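PDB 6EZR: beta-N-acetylglucosaminidase Nag2 from Vibrio harveyi, which probably hydrolyses terminal non-reducing N-acetyl-D-hexosamine residues from N-acetyl-beta-D-hexosaminides, as a member of glycosyl hydrolase family 20. Local coordinates for residues F43-L48 with F83-N88; E99-F104 with H336-Y341. All coordinates share one frame; numbering follows the deposited sequence.

Interaction 1 (F43-L48 with F83-N88); sequences FDRYIL and FSIGSN
Ile47 lays its side chain across the ring of Phe83 at about a right angle, in the tightly packed part of the contact. With CG1 beside the backbone N (chi1 -62°), the branch carries CD1 over one face of the ring, a CH-pi contact 4.2 Å from CD1 to the ring centroid, while CG2 of Ile47 lies 3.7 Å from CD2 of Phe83. The same phenylalanine turns its edge toward the face of Phe43 in an offset edge-to-face pair, planes at 76°. CG2 of Ile85 then meets the edge of the Phe43 ring, 3.9 Å from CE2. One nearly straight backbone bond links the segments directly, Leu48 N to Ser84 O at 2.9 Å, and CD1 of Leu48 rests against the backbone of Ile85 and Gly86. The segment 83-88 begins as the end of strand 78-85, an outermost strand of the N-terminal beta sheet, and the loop 43-48, which follows strand 38-42 of that sheet, runs along its edge not taken by strand 19-28. Beyond Ile85 the chain leaves the strand through an inverse gamma turn centred on Gly86, and direct contact gives way to water-mediated contact. One water donates to Tyr46 O and accepts from Gly86 N, bridging the backbones. Farther out, the bent side chain of Arg45 brings NH1 to Ser87 OG at 2.9 Å, a weak bond at 121°, whereas its NH2 donates to a second water. Arg45 also lies about 6 Å, side chain to side chain, from Trp546, which binds N-acetyl-D-glucosamine.

Interaction 2 (E99-F104 with H336-Y341); sequences EAMIDF and HLSQRY
Leu337 pushes its CD2 methyl against the strand 99-104, 3.5 Å from Ala100 CA, and passes alongside Glu99 with the two side chains running in opposite directions. With CG anti to the backbone N (chi1 -166°), the leucine leans over the strand backbone, and the same CD2 meets Met101 CG at 3.7 Å, so one methyl touches both Ala100 and Met101. Glu99 answers from its side: its carboxylate lies beside the backbone N of His336 and Leu337, and Leu337 N donates to OE1 in a long, weak but straight bond (3.5 Å, 173°). His336 N lies 3.1 Å from the same oxygen. On the other flank Met101, its chain bent at chi2 and chi3, brings SD to 3.3 Å from the hydroxyl OG of Ser338.

Residues 336-339 form a turn of type I geometry, with Leu337 and Ser338 at its corners and a weak bond from Gln339 N to His336 O. The side-chain oxygen OE1 of Gln339 takes a weak bond from Ser338 N. Behind the turn, Tyr341 CD1 lies 3.4 Å above the His336 ring plane, over its centre, while the tyrosine hydroxyl is hydrogen-bonded to Phe276 N.

The loop belongs to the catalytic TIM-barrel region, whereas the strand is part of the N-terminal beta sheet, so the contact joins two modules of the enzyme. Strand 99-105 runs antiparallel between strands 38-42 and 110-117, and Leu337 also touches Thr40 of the former, so that it spans two adjacent strands; the loop then leads into the short strand 341-342.

In the fold
Interactions 1 and 2 both draw on the N-terminal mixed sheet, with centres 21 Å apart and nearest atoms about 6 Å apart, so they do not touch. They follow in series: interaction 1 closes just past the end of strand 78-85, and strand 99-105, the next in the chain, opens interaction 2. In the sheet, however, these strands are far from adjacent, since 78-85 is outermost and 99-105 lies beside 38-42, the strand that leads into loop 43-48. Interaction 1 is internal to the N-terminal module, although its loop also meets the catalytic region, where Tyr46 stacks on His399; interaction 2 reaches 232 residues onward, joining the sheet directly to the region that carries the sugar-binding residues.

Interaction 1 (F43-L48 with F83-N88)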
# COMPACT_ATOMS: atom_id res chain seq x y z
N PHE A 43 11.57 6.66 15.72
CA PHE A 43 10.34 7.08 16.39
C PHE A 43 9.49 7.83 15.39
O PHE A 43 9.93 8.84 14.84
CB PHE A 43 10.69 7.98 17.59
CG PHE A 43 9.51 8.36 18.45
CD1 PHE A 43 8.68 7.39 19.01
CD2 PHE A 43 9.26 9.70 18.74
CE1 PHE A 43 7.61 7.75 19.82
CE2 PHE A 43 8.20 10.06 19.55
CZ PHE A 43 7.37 9.09 20.08
N ASP A 44 8.27 7.35 15.16
CA ASP A 44 7.41 7.82 14.06
C ASP A 44 6.56 9.06 14.38
O ASP A 44 5.68 9.43 13.60
CB ASP A 44 6.50 6.67 13.55
CG ASP A 44 6.27 6.71 12.01
OD1 ASP A 44 7.18 7.17 11.28
OD2 ASP A 44 5.19 6.27 11.54
N ARG A 45 6.84 9.72 15.51
CA ARG A 45 6.19 10.97 15.90
C ARG A 45 7.20 12.11 15.99
O ARG A 45 8.37 11.90 16.33
CB ARG A 45 5.47 10.82 17.24
CG ARG A 45 4.45 9.69 17.32
CD ARG A 45 3.27 9.89 16.37
NE ARG A 45 2.26 8.86 16.60
CZ ARG A 45 1.23 8.95 17.44
NH1 ARG A 45 1.00 10.05 18.17
NH2 ARG A 45 0.40 7.91 17.56
N TYR A 46 6.73 13.31 15.67
CA TYR A 46 7.53 14.51 15.71
C TYR A 46 7.71 14.92 17.17
O TYR A 46 6.73 15.22 17.87
CB TYR A 46 6.85 15.61 14.90
CG TYR A 46 7.56 16.96 14.92
CD1 TYR A 46 8.86 17.10 14.44
CD2 TYR A 46 6.91 18.11 15.39
CE1 TYR A 46 9.50 18.33 14.45
CE2 TYR A 46 7.55 19.34 15.40
CZ TYR A 46 8.84 19.45 14.93
OH TYR A 46 9.49 20.66 14.93
N ILE A 47 8.95 14.90 17.63
CA ILE A 47 9.29 15.36 18.96
C ILE A 47 9.34 16.87 18.90
O ILE A 47 9.98 17.42 18.01
CB ILE A 47 10.63 14.78 19.44
CG1 ILE A 47 10.52 13.25 19.49
CG2 ILE A 47 11.01 15.38 20.80
CD1 ILE A 47 11.79 12.51 19.85
N LEU A 48 8.66 17.53 19.84
CA LEU A 48 8.67 18.99 19.88
C LEU A 48 10.05 19.45 20.34
O LEU A 48 10.51 18.99 21.39
CB LEU A 48 7.58 19.51 20.81
CG LEU A 48 6.17 19.38 20.22
CD1 LEU A 48 5.14 19.19 21.32
CD2 LEU A 48 5.81 20.58 19.35
N PHE A 83 10.89 14.41 26.91
CA PHE A 83 10.45 15.09 25.70
C PHE A 83 8.94 14.96 25.58
O PHE A 83 8.30 14.17 26.29
CB PHE A 83 11.15 14.54 24.45
CG PHE A 83 10.77 13.13 24.10
CD1 PHE A 83 11.46 12.04 24.65
CD2 PHE A 83 9.72 12.87 23.22
CE1 PHE A 83 11.10 10.74 24.34
CE2 PHE A 83 9.36 11.57 22.91
CZ PHE A 83 10.05 10.50 23.47
N SER A 84 8.38 15.75 24.68
CA SER A 84 6.95 15.78 24.43
C SER A 84 6.65 15.73 22.93
O SER A 84 7.49 16.09 22.09
CB SER A 84 6.33 17.04 25.04
OG SER A 84 6.33 16.98 26.45
N ILE A 85 5.44 15.28 22.64
CA ILE A 85 4.88 15.23 21.29
C ILE A 85 3.49 15.86 21.31
O ILE A 85 2.82 15.89 22.35
CB ILE A 85 4.77 13.78 20.75
CG1 ILE A 85 3.81 12.94 21.58
CG2 ILE A 85 6.14 13.13 20.74
CD1 ILE A 85 3.45 11.59 20.99
N GLY A 86 3.06 16.35 20.16
CA GLY A 86 1.74 16.93 20.02
C GLY A 86 0.80 15.84 19.59
O GLY A 86 0.55 15.67 18.41
N SER A 87 0.32 15.07 20.55
CA SER A 87 -0.66 14.03 20.24
C SER A 87 -1.47 13.58 21.44
O SER A 87 -1.12 13.83 22.61
CB SER A 87 0.02 12.81 19.56
OG SER A 87 0.08 11.66 20.40
N ASN A 88 -2.55 12.89 21.10
CA ASN A 88 -3.42 12.24 22.07
C ASN A 88 -2.83 10.90 22.47
O ASN A 88 -1.85 10.46 21.87
CB ASN A 88 -4.84 12.13 21.50
CG ASN A 88 -5.60 13.44 21.61
OD1 ASN A 88 -5.32 14.29 22.49
ND2 ASN A 88 -6.58 13.62 20.74
O HOH W 1 -1.91 8.23 19.56
O HOH W 2 4.01 15.79 17.74

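Interaction 2 (E99-F104 with H336-Y341)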
# COMPACT_ATOMS: atom_id res chain seq x y z
N GLU A 99 13.48 0.80 17.31
CA GLU A 99 14.87 0.34 17.39
C GLU A 99 15.74 1.43 18.01
O GLU A 99 15.38 2.60 17.97
CB GLU A 99 15.36 0.02 15.97
CG GLU A 99 16.21 -1.24 15.86
CD GLU A 99 16.40 -1.69 14.42
OE1 GLU A 99 15.50 -1.46 13.58
OE2 GLU A 99 17.47 -2.27 14.12
N ALA A 100 16.88 1.01 18.56
CA ALA A 100 17.85 1.93 19.14
C ALA A 100 19.28 1.39 19.06
O ALA A 100 19.50 0.17 18.99
CB ALA A 100 17.49 2.26 20.58
N MET A 101 20.24 2.32 19.07
CA MET A 101 21.66 2.01 19.00
C MET A 101 22.48 3.16 19.59
O MET A 101 21.98 4.27 19.73
CB MET A 101 22.07 1.71 17.56
CG MET A 101 21.93 2.87 16.58
SD MET A 101 23.17 2.79 15.27
CE MET A 101 24.62 3.38 16.14
N ILE A 102 23.74 2.89 19.93
CA ILE A 102 24.64 3.95 20.40
C ILE A 102 25.91 4.04 19.57
O ILE A 102 26.39 3.04 19.04
CB ILE A 102 24.99 3.87 21.91
CG1 ILE A 102 25.49 2.47 22.29
CG2 ILE A 102 23.79 4.26 22.75
CD1 ILE A 102 26.29 2.47 23.59
N ASP A 103 26.41 5.26 19.45
CA ASP A 103 27.70 5.57 18.85
C ASP A 103 28.58 6.04 19.99
O ASP A 103 28.14 6.84 20.81
CB ASP A 103 27.55 6.68 17.81
CG ASP A 103 26.89 6.19 16.54
OD1 ASP A 103 27.53 5.43 15.79
OD2 ASP A 103 25.72 6.57 16.28
N PHE A 104 29.82 5.56 20.04
CA PHE A 104 30.74 5.89 21.13
C PHE A 104 32.20 5.65 20.74
O PHE A 104 32.49 5.09 19.69
CB PHE A 104 30.36 5.15 22.43
CG PHE A 104 30.41 3.65 22.33
CD1 PHE A 104 29.41 2.93 21.69
CD2 PHE A 104 31.45 2.94 22.93
CE1 PHE A 104 29.45 1.54 21.62
CE2 PHE A 104 31.50 1.55 22.87
CZ PHE A 104 30.50 0.85 22.22
N HIS A 336 15.55 -1.20 10.52
CA HIS A 336 16.94 -1.40 10.04
C HIS A 336 17.87 -0.22 10.35
O HIS A 336 18.64 0.22 9.51
CB HIS A 336 16.94 -1.71 8.54
CG HIS A 336 16.27 -3.00 8.19
ND1 HIS A 336 14.91 -3.12 8.06
CD2 HIS A 336 16.79 -4.23 7.97
CE1 HIS A 336 14.61 -4.37 7.76
NE2 HIS A 336 15.73 -5.07 7.70
N LEU A 337 17.77 0.26 11.59
CA LEU A 337 18.51 1.43 12.08
C LEU A 337 20.04 1.37 11.84
O LEU A 337 20.65 2.39 11.52
CB LEU A 337 18.22 1.61 13.57
CG LEU A 337 18.58 2.91 14.28
CD1 LEU A 337 17.74 4.07 13.78
CD2 LEU A 337 18.37 2.71 15.77
N SER A 338 20.63 0.18 12.00
CA SER A 338 22.10 -0.04 11.88
C SER A 338 22.60 -0.70 10.58
O SER A 338 23.81 -0.77 10.35
CB SER A 338 22.59 -0.87 13.06
OG SER A 338 22.31 -0.20 14.28
N GLN A 339 21.69 -1.19 9.75
CA GLN A 339 22.04 -1.89 8.52
C GLN A 339 21.95 -0.92 7.34
O GLN A 339 21.34 0.14 7.43
CB GLN A 339 21.09 -3.07 8.28
CG GLN A 339 21.07 -4.12 9.39
CD GLN A 339 20.08 -3.81 10.52
OE1 GLN A 339 20.37 -3.01 11.42
NE2 GLN A 339 18.91 -4.45 10.48
N ARG A 340 22.60 -1.29 6.24
CA ARG A 340 22.33 -0.68 4.94
C ARG A 340 21.06 -1.33 4.43
O ARG A 340 21.07 -2.53 4.16
CB ARG A 340 23.49 -0.93 3.96
CG ARG A 340 23.22 -0.46 2.52
CD ARG A 340 24.34 -0.87 1.57
NE ARG A 340 24.39 -0.04 0.36
CZ ARG A 340 24.08 -0.42 -0.88
NH1 ARG A 340 23.67 -1.66 -1.16
NH2 ARG A 340 24.19 0.46 -1.87
N TYR A 341 19.98 -0.56 4.32
CA TYR A 341 18.66 -1.10 3.91
C TYR A 341 18.23 -0.60 2.53
O TYR A 341 18.31 0.59 2.25
CB TYR A 341 17.55 -0.73 4.91
CG TYR A 341 16.22 -1.31 4.47
CD1 TYR A 341 15.89 -2.62 4.76
CD2 TYR A 341 15.33 -0.56 3.68
CE1 TYR A 341 14.69 -3.17 4.32
CE2 TYR A 341 14.13 -1.10 3.23
CZ TYR A 341 13.82 -2.41 3.56
OH TYR A 341 12.64 -2.97 3.12